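Local coordinates for protein DegQ (Legionella fallonii, PDB 3PV5) that is an HtrA-family serine protease, joining a trypsin-like domain to two PDZ domains and assembling into large 12-meric particles that enclose their own proteolytic compartment, at residues A[88-93]-A[127-132]; A[140-145]-A[237-242]; A[171-176]-A[198-203]; A[262-267]-A[282-287]; A[410-415]-A[436-441]. One frame throughout, in Å; residues are numbered along the deposited sequence.

Contact 1 (A[88-93]-A[127-132]); sequences NGVIIT and LAVLKI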
# COMPACT_ATOMS: atom_id res chain seq x y z
N ASN A 88 32.76 30.46 42.52
CA ASN A 88 33.13 30.83 41.13
C ASN A 88 32.10 30.52 40.04
O ASN A 88 32.34 30.77 38.84
CB ASN A 88 34.49 30.21 40.77
CG ASN A 88 35.59 30.64 41.76
OD1 ASN A 88 36.26 29.80 42.40
ND2 ASN A 88 35.73 31.97 41.94
N GLY A 89 30.93 30.03 40.45
CA GLY A 89 29.85 29.82 39.50
C GLY A 89 30.04 28.60 38.59
O GLY A 89 29.65 28.63 37.40
N VAL A 90 30.70 27.57 39.11
CA VAL A 90 31.06 26.45 38.28
C VAL A 90 29.99 25.40 38.39
O VAL A 90 29.74 24.88 39.47
CB VAL A 90 32.40 25.81 38.71
CG1 VAL A 90 32.56 24.47 38.01
CG2 VAL A 90 33.63 26.78 38.39
N ILE A 91 29.31 25.17 37.26
CA ILE A 91 28.28 24.19 37.13
C ILE A 91 28.70 22.95 36.28
O ILE A 91 29.31 23.09 35.17
CB ILE A 91 27.07 24.84 36.46
CG1 ILE A 91 26.40 25.91 37.39
CG2 ILE A 91 26.07 23.81 36.11
CD1 ILE A 91 25.48 26.96 36.65
N ILE A 92 28.26 21.75 36.71
CA ILE A 92 28.44 20.52 35.88
C ILE A 92 27.12 20.08 35.25
O ILE A 92 26.09 19.98 35.90
CB ILE A 92 29.14 19.40 36.71
CG1 ILE A 92 30.55 19.90 37.08
CG2 ILE A 92 29.38 18.10 35.92
CD1 ILE A 92 31.07 19.38 38.34
N THR A 93 27.13 19.81 33.95
CA THR A 93 26.07 19.08 33.32
C THR A 93 26.71 17.97 32.42
O THR A 93 27.92 17.77 32.48
CB THR A 93 25.18 20.05 32.54
OG1 THR A 93 24.10 19.35 31.93
CG2 THR A 93 25.97 20.77 31.42
N LEU A 127 30.60 14.69 30.07
CA LEU A 127 30.57 15.76 31.03
C LEU A 127 30.90 17.11 30.37
O LEU A 127 31.52 17.14 29.30
CB LEU A 127 31.54 15.43 32.14
CG LEU A 127 31.19 14.27 33.07
CD1 LEU A 127 32.38 13.89 33.97
CD2 LEU A 127 29.99 14.65 33.95
N ALA A 128 30.41 18.21 30.96
CA ALA A 128 30.68 19.57 30.47
C ALA A 128 30.60 20.51 31.65
O ALA A 128 29.83 20.29 32.56
CB ALA A 128 29.80 19.95 29.47
N VAL A 129 31.54 21.47 31.68
CA VAL A 129 31.68 22.39 32.79
C VAL A 129 31.27 23.77 32.33
O VAL A 129 31.64 24.21 31.18
CB VAL A 129 33.11 22.47 33.29
CG1 VAL A 129 33.21 23.56 34.34
CG2 VAL A 129 33.61 21.07 33.82
N LEU A 130 30.49 24.46 33.17
CA LEU A 130 29.91 25.76 32.80
C LEU A 130 30.22 26.81 33.85
O LEU A 130 30.37 26.50 35.04
CB LEU A 130 28.41 25.65 32.70
CG LEU A 130 27.76 24.77 31.64
CD1 LEU A 130 26.18 24.85 31.79
CD2 LEU A 130 28.22 25.18 30.29
N LYS A 131 30.29 28.06 33.40
CA LYS A 131 30.45 29.21 34.32
C LYS A 131 29.29 30.14 34.18
O LYS A 131 28.84 30.41 33.07
CB LYS A 131 31.74 30.01 34.05
CG LYS A 131 32.23 30.76 35.29
CD LYS A 131 33.78 30.86 35.35
CE LYS A 131 34.30 31.74 36.56
NZ LYS A 131 33.27 32.82 36.96
N ILE A 132 28.80 30.60 35.31
CA ILE A 132 27.84 31.74 35.36
C ILE A 132 28.46 32.75 36.29
O ILE A 132 29.16 32.37 37.23
CB ILE A 132 26.45 31.37 35.93
CG1 ILE A 132 26.54 30.69 37.29
CG2 ILE A 132 25.75 30.51 35.00
CD1 ILE A 132 25.11 30.39 37.94
O HOH W 1 34.33 33.34 39.20

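Contact 2 (A[140-145]-A[237-242]); sequences LVIGDS and IPINMV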
# COMPACT_ATOMS: atom_id res chain seq x y z
N LEU A 140 26.62 21.90 47.54
CA LEU A 140 26.36 20.84 48.51
C LEU A 140 27.62 20.11 48.86
O LEU A 140 28.63 20.25 48.15
CB LEU A 140 25.35 19.80 48.00
CG LEU A 140 25.15 19.36 46.55
CD1 LEU A 140 26.36 19.51 45.70
CD2 LEU A 140 24.51 17.86 46.44
N VAL A 141 27.60 19.29 49.91
CA VAL A 141 28.82 18.56 50.13
C VAL A 141 29.06 17.48 49.05
O VAL A 141 28.19 16.73 48.68
CB VAL A 141 29.09 18.09 51.56
CG1 VAL A 141 28.05 18.59 52.65
CG2 VAL A 141 29.44 16.61 51.55
N ILE A 142 30.26 17.51 48.47
CA ILE A 142 30.67 16.54 47.46
C ILE A 142 31.05 15.29 48.23
O ILE A 142 31.56 15.39 49.35
CB ILE A 142 31.89 17.05 46.69
CG1 ILE A 142 31.71 18.50 46.25
CG2 ILE A 142 32.10 16.24 45.44
CD1 ILE A 142 30.52 18.74 45.40
N GLY A 143 30.76 14.11 47.71
CA GLY A 143 31.03 12.87 48.47
C GLY A 143 32.00 12.01 47.72
O GLY A 143 32.52 12.39 46.67
N ASP A 144 32.22 10.82 48.24
CA ASP A 144 33.14 9.88 47.63
C ASP A 144 32.36 8.72 47.05
O ASP A 144 31.79 7.92 47.76
CB ASP A 144 34.10 9.38 48.70
CG ASP A 144 35.12 8.38 48.17
OD1 ASP A 144 35.19 8.12 46.93
OD2 ASP A 144 35.87 7.87 49.04
N SER A 145 32.37 8.64 45.74
CA SER A 145 31.61 7.67 45.07
C SER A 145 32.27 6.30 45.03
O SER A 145 31.62 5.32 44.56
CB SER A 145 31.31 8.16 43.66
OG SER A 145 32.42 8.10 42.80
N ILE A 237 26.94 9.22 36.56
CA ILE A 237 28.35 9.27 36.34
C ILE A 237 28.93 9.57 37.70
O ILE A 237 28.51 10.50 38.33
CB ILE A 237 28.69 10.30 35.34
CG1 ILE A 237 28.00 10.00 34.04
CG2 ILE A 237 30.26 10.33 35.08
CD1 ILE A 237 28.01 11.20 33.11
N PRO A 238 29.81 8.70 38.21
CA PRO A 238 30.25 8.82 39.62
C PRO A 238 31.06 10.07 39.92
O PRO A 238 31.81 10.53 39.10
CB PRO A 238 31.09 7.56 39.87
CG PRO A 238 31.41 7.03 38.54
CD PRO A 238 30.36 7.49 37.56
N ILE A 239 30.92 10.61 41.11
CA ILE A 239 31.38 11.96 41.35
C ILE A 239 32.91 12.04 41.38
O ILE A 239 33.47 13.00 40.85
CB ILE A 239 30.75 12.53 42.60
CG1 ILE A 239 30.89 14.05 42.60
CG2 ILE A 239 31.29 11.86 43.83
CD1 ILE A 239 30.18 14.79 41.39
N ASN A 240 33.58 11.01 41.92
CA ASN A 240 35.06 10.96 41.90
C ASN A 240 35.58 11.19 40.48
O ASN A 240 36.46 11.97 40.29
CB ASN A 240 35.58 9.66 42.49
CG ASN A 240 35.35 9.57 43.94
OD1 ASN A 240 35.83 8.66 44.62
ND2 ASN A 240 34.59 10.50 44.45
N MET A 241 35.01 10.58 39.48
CA MET A 241 35.51 10.80 38.15
C MET A 241 35.18 12.25 37.74
O MET A 241 35.90 12.87 36.97
CB MET A 241 34.86 9.79 37.17
CG MET A 241 35.31 9.86 35.70
SD MET A 241 34.22 8.99 34.49
CE MET A 241 32.74 9.95 34.62
N VAL A 242 34.03 12.74 38.17
CA VAL A 242 33.55 14.04 37.69
C VAL A 242 34.50 15.12 38.19
O VAL A 242 34.88 15.97 37.46
CB VAL A 242 32.10 14.32 38.11
CG1 VAL A 242 31.73 15.79 37.85
CG2 VAL A 242 31.17 13.45 37.33

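Contact 3 (A[171-176]-A[198-203]); sequences SATFGI and AAIGGG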
# COMPACT_ATOMS: atom_id res chain seq x y z
N SER A 171 12.44 18.04 39.85
CA SER A 171 11.82 16.83 40.39
C SER A 171 12.81 15.96 41.14
O SER A 171 13.96 15.79 40.70
CB SER A 171 11.21 15.96 39.30
OG SER A 171 10.15 16.64 38.64
N ALA A 172 12.36 15.41 42.27
CA ALA A 172 13.13 14.44 43.03
C ALA A 172 12.52 13.00 42.96
O ALA A 172 11.32 12.82 42.97
CB ALA A 172 13.23 14.90 44.43
N THR A 173 13.37 11.98 42.89
CA THR A 173 12.93 10.59 42.91
C THR A 173 13.83 9.72 43.74
O THR A 173 15.03 9.92 43.72
CB THR A 173 12.90 10.00 41.52
OG1 THR A 173 12.32 8.72 41.65
CG2 THR A 173 14.32 9.85 40.87
N PHE A 174 13.24 8.73 44.44
CA PHE A 174 13.93 7.99 45.53
C PHE A 174 14.10 6.48 45.22
O PHE A 174 13.25 5.84 44.55
CB PHE A 174 13.18 8.19 46.85
CG PHE A 174 13.59 7.25 48.00
CD1 PHE A 174 14.48 7.66 48.96
CD2 PHE A 174 13.01 5.99 48.14
CE1 PHE A 174 14.83 6.84 50.08
CE2 PHE A 174 13.35 5.15 49.24
CZ PHE A 174 14.29 5.59 50.19
N GLY A 175 15.24 5.94 45.67
CA GLY A 175 15.50 4.51 45.51
C GLY A 175 16.78 4.01 46.12
O GLY A 175 17.33 4.59 47.08
N ILE A 176 17.29 2.91 45.57
CA ILE A 176 18.59 2.41 46.01
C ILE A 176 19.53 2.32 44.85
O ILE A 176 19.13 2.31 43.68
CB ILE A 176 18.44 1.08 46.65
CG1 ILE A 176 18.24 0.01 45.56
CG2 ILE A 176 17.32 1.15 47.65
CD1 ILE A 176 18.10 -1.35 46.04
N ALA A 198 16.06 4.71 40.93
CA ALA A 198 15.53 6.06 41.11
C ALA A 198 15.41 6.75 39.77
O ALA A 198 16.27 7.54 39.36
CB ALA A 198 16.46 6.84 42.04
N ALA A 199 14.37 6.46 39.03
CA ALA A 199 14.24 7.22 37.79
C ALA A 199 12.84 7.59 37.48
O ALA A 199 11.94 6.87 37.79
CB ALA A 199 14.83 6.47 36.64
N ILE A 200 12.66 8.73 36.86
CA ILE A 200 11.34 9.13 36.45
C ILE A 200 11.38 9.62 35.04
O ILE A 200 12.38 10.21 34.62
CB ILE A 200 10.68 10.16 37.43
CG1 ILE A 200 11.64 11.28 37.81
CG2 ILE A 200 10.12 9.42 38.71
CD1 ILE A 200 10.90 12.59 38.39
N GLY A 201 10.34 9.32 34.27
CA GLY A 201 10.18 9.86 32.93
C GLY A 201 11.32 9.48 31.98
O GLY A 201 11.62 10.22 31.04
N GLY A 202 11.92 8.32 32.22
CA GLY A 202 13.06 7.89 31.39
C GLY A 202 14.36 8.49 31.84
O GLY A 202 15.38 8.32 31.17
N GLY A 203 14.33 9.21 32.96
CA GLY A 203 15.54 9.61 33.66
C GLY A 203 15.94 11.06 33.47
O GLY A 203 15.48 11.73 32.57

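Contact 4 (A[262-267]-A[282-287]); sequences IFVQHL and QGALVS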
# COMPACT_ATOMS: atom_id res chain seq x y z
N ILE A 262 48.08 -0.16 28.85
CA ILE A 262 47.70 -1.17 29.85
C ILE A 262 46.24 -1.60 29.65
O ILE A 262 45.34 -0.79 29.91
CB ILE A 262 47.69 -0.55 31.23
CG1 ILE A 262 49.02 0.06 31.54
CG2 ILE A 262 47.39 -1.57 32.24
CD1 ILE A 262 49.04 0.81 32.88
N PHE A 263 45.99 -2.83 29.19
CA PHE A 263 44.65 -3.40 29.25
C PHE A 263 44.47 -4.19 30.54
O PHE A 263 45.30 -5.04 30.86
CB PHE A 263 44.34 -4.31 28.05
CG PHE A 263 44.03 -3.55 26.77
CD1 PHE A 263 44.77 -2.39 26.41
CD2 PHE A 263 42.99 -3.98 25.93
CE1 PHE A 263 44.49 -1.68 25.21
CE2 PHE A 263 42.69 -3.29 24.71
CZ PHE A 263 43.45 -2.13 24.35
N VAL A 264 43.36 -3.96 31.22
CA VAL A 264 43.14 -4.49 32.56
C VAL A 264 41.83 -5.30 32.62
O VAL A 264 40.99 -5.11 31.76
CB VAL A 264 43.12 -3.27 33.51
CG1 VAL A 264 41.70 -2.78 33.74
CG2 VAL A 264 43.79 -3.56 34.75
N GLN A 265 41.69 -6.25 33.56
CA GLN A 265 40.45 -7.05 33.69
C GLN A 265 40.00 -7.22 35.14
O GLN A 265 40.79 -7.15 36.05
CB GLN A 265 40.47 -8.41 32.91
CG GLN A 265 40.94 -9.67 33.68
CD GLN A 265 41.08 -10.91 32.83
OE1 GLN A 265 42.06 -11.02 32.09
NE2 GLN A 265 40.06 -11.88 32.89
N HIS A 266 38.71 -7.40 35.36
CA HIS A 266 38.25 -7.61 36.72
C HIS A 266 38.91 -8.84 37.33
O HIS A 266 38.80 -9.93 36.75
CB HIS A 266 36.73 -7.79 36.80
CG HIS A 266 36.25 -7.86 38.21
ND1 HIS A 266 35.47 -8.89 38.69
CD2 HIS A 266 36.50 -7.04 39.27
CE1 HIS A 266 35.28 -8.71 39.99
NE2 HIS A 266 35.88 -7.60 40.37
N LEU A 267 39.58 -8.68 38.49
CA LEU A 267 40.10 -9.81 39.24
C LEU A 267 39.01 -10.48 40.09
O LEU A 267 38.74 -10.06 41.22
CB LEU A 267 41.27 -9.39 40.14
CG LEU A 267 42.00 -10.52 40.90
CD1 LEU A 267 42.91 -11.27 39.88
CD2 LEU A 267 42.81 -10.04 42.12
N GLN A 282 42.13 -8.05 46.36
CA GLN A 282 41.70 -7.03 45.43
C GLN A 282 42.83 -6.36 44.67
O GLN A 282 43.97 -6.28 45.12
CB GLN A 282 40.90 -5.97 46.14
CG GLN A 282 39.68 -6.56 46.91
CD GLN A 282 39.02 -5.51 47.70
OE1 GLN A 282 39.62 -4.93 48.62
NE2 GLN A 282 37.81 -5.18 47.32
N GLY A 283 42.50 -5.92 43.47
CA GLY A 283 43.48 -5.42 42.54
C GLY A 283 42.92 -5.53 41.14
O GLY A 283 41.80 -6.05 40.94
N ALA A 284 43.71 -5.04 40.19
CA ALA A 284 43.31 -5.03 38.80
C ALA A 284 44.27 -5.92 38.02
O ALA A 284 45.47 -5.72 38.09
CB ALA A 284 43.30 -3.63 38.23
N LEU A 285 43.71 -6.88 37.25
CA LEU A 285 44.51 -7.86 36.55
C LEU A 285 44.92 -7.26 35.22
O LEU A 285 44.08 -6.78 34.45
CB LEU A 285 43.72 -9.14 36.38
CG LEU A 285 44.40 -10.34 35.69
CD1 LEU A 285 45.80 -10.65 36.24
CD2 LEU A 285 43.47 -11.59 35.74
N VAL A 286 46.21 -7.26 34.96
CA VAL A 286 46.70 -6.84 33.68
C VAL A 286 46.57 -8.02 32.71
O VAL A 286 47.22 -9.08 32.90
CB VAL A 286 48.22 -6.45 33.72
CG1 VAL A 286 48.74 -6.19 32.25
CG2 VAL A 286 48.48 -5.30 34.63
N SER A 287 45.80 -7.82 31.66
CA SER A 287 45.54 -8.86 30.66
C SER A 287 46.46 -8.76 29.46
O SER A 287 46.68 -9.76 28.76
CB SER A 287 44.09 -8.81 30.19
OG SER A 287 43.71 -7.51 29.79

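Contact 5 (A[410-415]-A[436-441]); sequences IISANK and LVQVLR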
# COMPACT_ATOMS: atom_id res chain seq x y z
N ILE A 410 53.19 -11.37 -0.71
CA ILE A 410 54.44 -10.74 -1.08
C ILE A 410 55.45 -11.83 -1.38
O ILE A 410 55.79 -12.57 -0.48
CB ILE A 410 54.98 -9.89 0.03
CG1 ILE A 410 54.00 -8.79 0.32
CG2 ILE A 410 56.38 -9.29 -0.34
CD1 ILE A 410 54.41 -7.92 1.47
N ILE A 411 55.91 -11.92 -2.65
CA ILE A 411 56.84 -12.99 -3.09
C ILE A 411 58.25 -12.45 -3.35
O ILE A 411 59.23 -13.20 -3.35
CB ILE A 411 56.34 -13.78 -4.36
CG1 ILE A 411 56.46 -12.93 -5.63
CG2 ILE A 411 54.87 -14.27 -4.19
CD1 ILE A 411 55.93 -13.65 -7.00
N SER A 412 58.40 -11.15 -3.51
CA SER A 412 59.73 -10.63 -3.41
C SER A 412 59.78 -9.21 -2.89
O SER A 412 58.82 -8.50 -2.98
CB SER A 412 60.51 -10.78 -4.74
OG SER A 412 60.01 -9.95 -5.71
N ALA A 413 60.92 -8.84 -2.34
CA ALA A 413 61.18 -7.49 -1.86
C ALA A 413 62.57 -7.04 -2.36
O ALA A 413 63.55 -7.80 -2.18
CB ALA A 413 61.12 -7.48 -0.36
N ASN A 414 62.63 -5.86 -2.99
CA ASN A 414 63.85 -5.35 -3.66
C ASN A 414 64.47 -6.43 -4.55
O ASN A 414 65.66 -6.70 -4.50
CB ASN A 414 64.91 -4.88 -2.65
CG ASN A 414 64.54 -3.61 -1.92
OD1 ASN A 414 63.77 -2.77 -2.41
ND2 ASN A 414 65.12 -3.45 -0.76
N LYS A 415 63.63 -7.07 -5.34
CA LYS A 415 64.00 -8.11 -6.29
C LYS A 415 64.45 -9.44 -5.68
O LYS A 415 64.69 -10.39 -6.42
CB LYS A 415 65.03 -7.58 -7.29
CG LYS A 415 64.52 -6.38 -8.05
CD LYS A 415 64.90 -6.42 -9.54
CE LYS A 415 64.07 -7.48 -10.30
NZ LYS A 415 64.41 -7.57 -11.78
N LEU A 436 60.65 -1.90 -3.04
CA LEU A 436 60.00 -2.56 -4.17
C LEU A 436 59.47 -3.96 -3.79
O LEU A 436 60.18 -4.81 -3.29
CB LEU A 436 60.96 -2.64 -5.34
CG LEU A 436 60.40 -3.24 -6.61
CD1 LEU A 436 59.45 -2.22 -7.30
CD2 LEU A 436 61.55 -3.64 -7.50
N VAL A 437 58.20 -4.18 -4.03
CA VAL A 437 57.49 -5.38 -3.53
C VAL A 437 56.76 -5.97 -4.73
O VAL A 437 56.14 -5.22 -5.47
CB VAL A 437 56.51 -4.98 -2.40
CG1 VAL A 437 55.47 -6.00 -2.23
CG2 VAL A 437 57.24 -4.81 -1.09
N GLN A 438 56.90 -7.27 -4.94
CA GLN A 438 56.17 -7.97 -5.98
C GLN A 438 55.11 -8.79 -5.26
O GLN A 438 55.43 -9.53 -4.33
CB GLN A 438 57.11 -8.85 -6.78
CG GLN A 438 56.52 -9.61 -7.89
CD GLN A 438 57.51 -10.62 -8.53
OE1 GLN A 438 58.66 -10.75 -8.09
NE2 GLN A 438 57.06 -11.30 -9.57
N VAL A 439 53.84 -8.61 -5.64
CA VAL A 439 52.73 -9.33 -5.02
C VAL A 439 51.93 -10.13 -6.02
O VAL A 439 51.70 -9.66 -7.14
CB VAL A 439 51.79 -8.40 -4.32
CG1 VAL A 439 52.59 -7.49 -3.38
CG2 VAL A 439 50.94 -7.61 -5.30
N LEU A 440 51.53 -11.36 -5.63
CA LEU A 440 50.48 -12.11 -6.33
C LEU A 440 49.15 -11.72 -5.71
O LEU A 440 49.05 -11.62 -4.51
CB LEU A 440 50.68 -13.62 -6.23
CG LEU A 440 51.92 -14.20 -6.93
CD1 LEU A 440 53.14 -13.53 -6.41
CD2 LEU A 440 52.08 -15.71 -6.75
N ARG A 441 48.16 -11.43 -6.55
CA ARG A 441 46.80 -11.14 -6.09
C ARG A 441 45.86 -11.98 -6.90
O ARG A 441 45.74 -11.80 -8.11
CB ARG A 441 46.44 -9.68 -6.29
CG ARG A 441 45.03 -9.34 -5.80
CD ARG A 441 44.78 -7.80 -5.86
NE ARG A 441 45.85 -7.05 -5.19
CZ ARG A 441 46.17 -5.77 -5.39
NH1 ARG A 441 45.48 -5.04 -6.26
NH2 ARG A 441 47.18 -5.23 -4.70

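Contact 1 (A[88-93]-A[127-132])
Lys131 and Asn88 meet at one end of two antiparallel strands, 90-93 and 127-131, whose directions lie 151° apart, as neighbours in the first six-stranded barrel of the trypsin-like domain. Followed outward, Lys131 CB starts near Gly89 O at 4.2 Å. CG stands anti to the backbone N (chi1 -155°) and is 3.6 Å from Asn88 O. CD runs past the same oxygen, CE comes to 3.2 Å of Asn88 O, and the bent end of the chain delivers NZ to it in a 2.9 Å hydrogen bond. The ammonium group lies somewhat off the plane of that carbonyl, and it also makes a salt bridge with Asp133. Gly89 and Val90 both face Asp85, which makes a G1 bulge at the strand's start. From there the backbones pair regularly: Ile91 N to Leu130 O is 2.8 Å, and Leu130 N to Ile91 O is 2.7 Å. One face of the pair carries Ile91, whose CD1 meets Ile132 CD1 at 3.7 Å, the two side chains crossing at about a right angle. The other face sets Val90 CG1 against Val129 CG1 at 3.8 Å, and helix 239-252 covers Val90 and Ile92 there. The chemistry thus divides: a greasy, backbone-bonded middle lies inside the domain, while a single cationic end, drawn to a carbonyl and a carboxylate, closes the pair where Asn88 reaches solvent.

Contact 2 (A[140-145]-A[237-242])
Ile142 and Ile239 open the contact between a connecting loop and the N-terminal turn of helix 239-252, which follows the last strand of the second barrel in this trypsin-like fold. Ile142 CG2 lies 3.8 Å from Ile239 CG1, and the two branched side chains cross at about a right angle. The next residue contributes its backbone: Gly143 O approaches Ile239 CG2 at 3.1 Å, a close approach of carbonyl to methyl. Backbone bonds of Gly143 to Leu216 and of Ile239 to Ile217 tie both partners to strand 216-221, so loop and helix start share one support. Asp144 begins by pointing off from the helix, but its CG, anti to the backbone N at chi1 180°, swings the carboxylate round beside the Asn240 amide, the two planes only 22° apart. Asp144 OD1 accepts a hydrogen bond from Asp146 N. Ser145 faces the helix directly, with CB 3.7 Å from Ile239 CG2. Pro238 occupies the N-cap position and has no polar side-chain atom to offer the first turn, and here the loop serine supplies an acceptor: Ser145 OG receives Asn240 N at 3.3 Å, with an N-H...O angle of 158°, while Pro238 CB closes on the same oxygen, Ser145 OG, at 3.3 Å.

Contact 3 (A[171-176]-A[198-203])
Thr173 and Ile200 are brought together by two first torsions. At chi1 -173° Thr173 turns OG1 away from its own backbone N and leaves CG2 lodged between the N and the carbonyl carbon; Ile200, at chi1 46°, puts CG1 in the equivalent place, from which CD1 extends toward Ser171. The setting is the second barrel of the trypsin-like domain: strand 172-179 packs against the loop that leads toward the probable nucleophilic serine, in the part of the fold where such proteases form the oxyanion hole. Thr173 and Ile200 slide past each other in opposite directions. Ile200 CG2 sits 3.7 Å from Thr173 OG1, and CD1 of Ile200 reaches Ser171 CB at 3.5 Å. On the other branch, Thr173 CG2 lies 3.4 Å from Ala198 O and 3.9 Å from Ala198 CB. Farther along, Gly175 presents bare backbone, and its CA comes within 4.7 Å of Ala198 CA, with Ala198 CB 3.9 Å from Gly175 N. No hydrogen bond joins the segments, so the fit rests on van der Waals contact. The polar end of Thr173 is spoken for elsewhere: its OG1 bonds to Asp197 of a neighbouring subunit, which also takes the backbone N of Phe174. The loop thus packs beside a subunit interface, and Phe174 also meets Phe174 of a third subunit. Beyond Ile200, the engineered Gly201 and Gly202 occupy the corners of a type I' turn, closed by Gly203 N bonding to Ile200 O at 2.7 Å.

Contact 4 (A[262-267]-A[282-287])
Gln265 and Leu285 lie side by side and point the same way from a hydrogen-bonded antiparallel pair, with Gln265 CG 3.8 Å from Leu285 CD2. Extended beyond CG, the glutamine lays its aliphatic part along the leucine, while OE1 travels on to 3.6 Å from Ser287 CB and bonds to the backbone N of Tyr447 in a neighbouring subunit. Leu267 approaches the same leucine differently: it crosses at about a right angle, with CD1 4.2 Å from Leu285 CB. Helix 269-275 covers these three residues, through Leu271, Ala272 and Met275. On the opposite face Val264 turns CG2 over the backbone, where it touches Ala284 CB at 3.5 Å and Leu285 O at 3.2 Å. Beneath the side chains the antiparallel strands run with their directions 130° apart, a strong twist, and the two bonds of the Gln265-Leu285 pair are unequal, Gln265 N to Leu285 O 2.6 Å and Leu285 N to Gln265 O 3.2 Å, both with the donor in the carbonyl plane. At the end of the pair Phe263 O is gripped by Ser287 N at 2.9 Å and more weakly by Ser287 OG, whose chi1 of 51° folds the hydroxyl back toward that carbonyl. Val264 and Ile262 also lean on helix 317-325, Val264 through Ala317 and Lys321, and Ile262 through Ile324. A strand facing a helix in this way, with a second strand bonded along its other edge, is what borders the peptide groove of a PDZ domain, and strand 262-266 probably plays that part in the first PDZ domain here.

Contact 5 (A[410-415]-A[436-441])
Ser412 OG donates to Gln438 OE1 at 2.9 Å, in the plane of the amide carbonyl and on one of its lone pairs, at a C=O...O angle of 135°. Ser412 holds OG between its own N and carbonyl carbon (chi1 69°), and the glutamine chain is extended beyond CG, its CB 3.3 Å from that hydroxyl. Directly below, the backbone carries a classic beta bulge. Ile411 and Ser412 both face Gln438, whose carbonyl oxygen takes Ile411 N at 3.0 Å, nearly along the C=O axis, and Ser412 N only weakly. The return bond from Gln438 N to Ser412 O completes the pair; the strand directions lie 160° apart. A step farther, Asn414 N reaches Leu436 O at 2.7 Å, and the Asn414 side chain turns back to accept Leu436 N on OD1 at 3.3 Å; its ND2 is bonded to Glu430, which fixes the amide from the other end. Ile410, Ala413, Val437 and Val439 form the underside, with Ile410 CG2 3.9 Å from Val437 CG1, and helix 421-428 covers Ile410 and Ala413 through Leu424. On the other side a neighbouring subunit packs Leu271 on Leu436 and Ser287 on Gln438. The apolar underside thus belongs to the interior of this second PDZ domain, whereas the Gln438 amide, bonded at OE1 to Ser412 OG and at NE2 to Ser287 O of a neighbouring subunit, has its rotation set by one partner from each side of the subunit boundary.

How the contacts relate
Contacts 1 and 2 touch: Leu127 CD1 lies 3.6 Å from Val242 CG2, so the helix whose start is held in contact 2 packs on the first barrel. Leu127 also lies near the probable triad of Ser205, His96 and Asp126. Contact 3, nested within the chain loop that contact 2 closes, belongs to the second barrel, with its centre about 18 Å from that of contact 2 and about 23 Å from that of contact 1. Contact 4 stands about 24 Å from contact 2, centre to centre, after helix 239-252. Contact 5 is remote, about 42 Å from contact 4 by centres, yet the assembly joins the two kinds of site: Ser287 O accepts Gln438 NE2 of a neighbouring subunit.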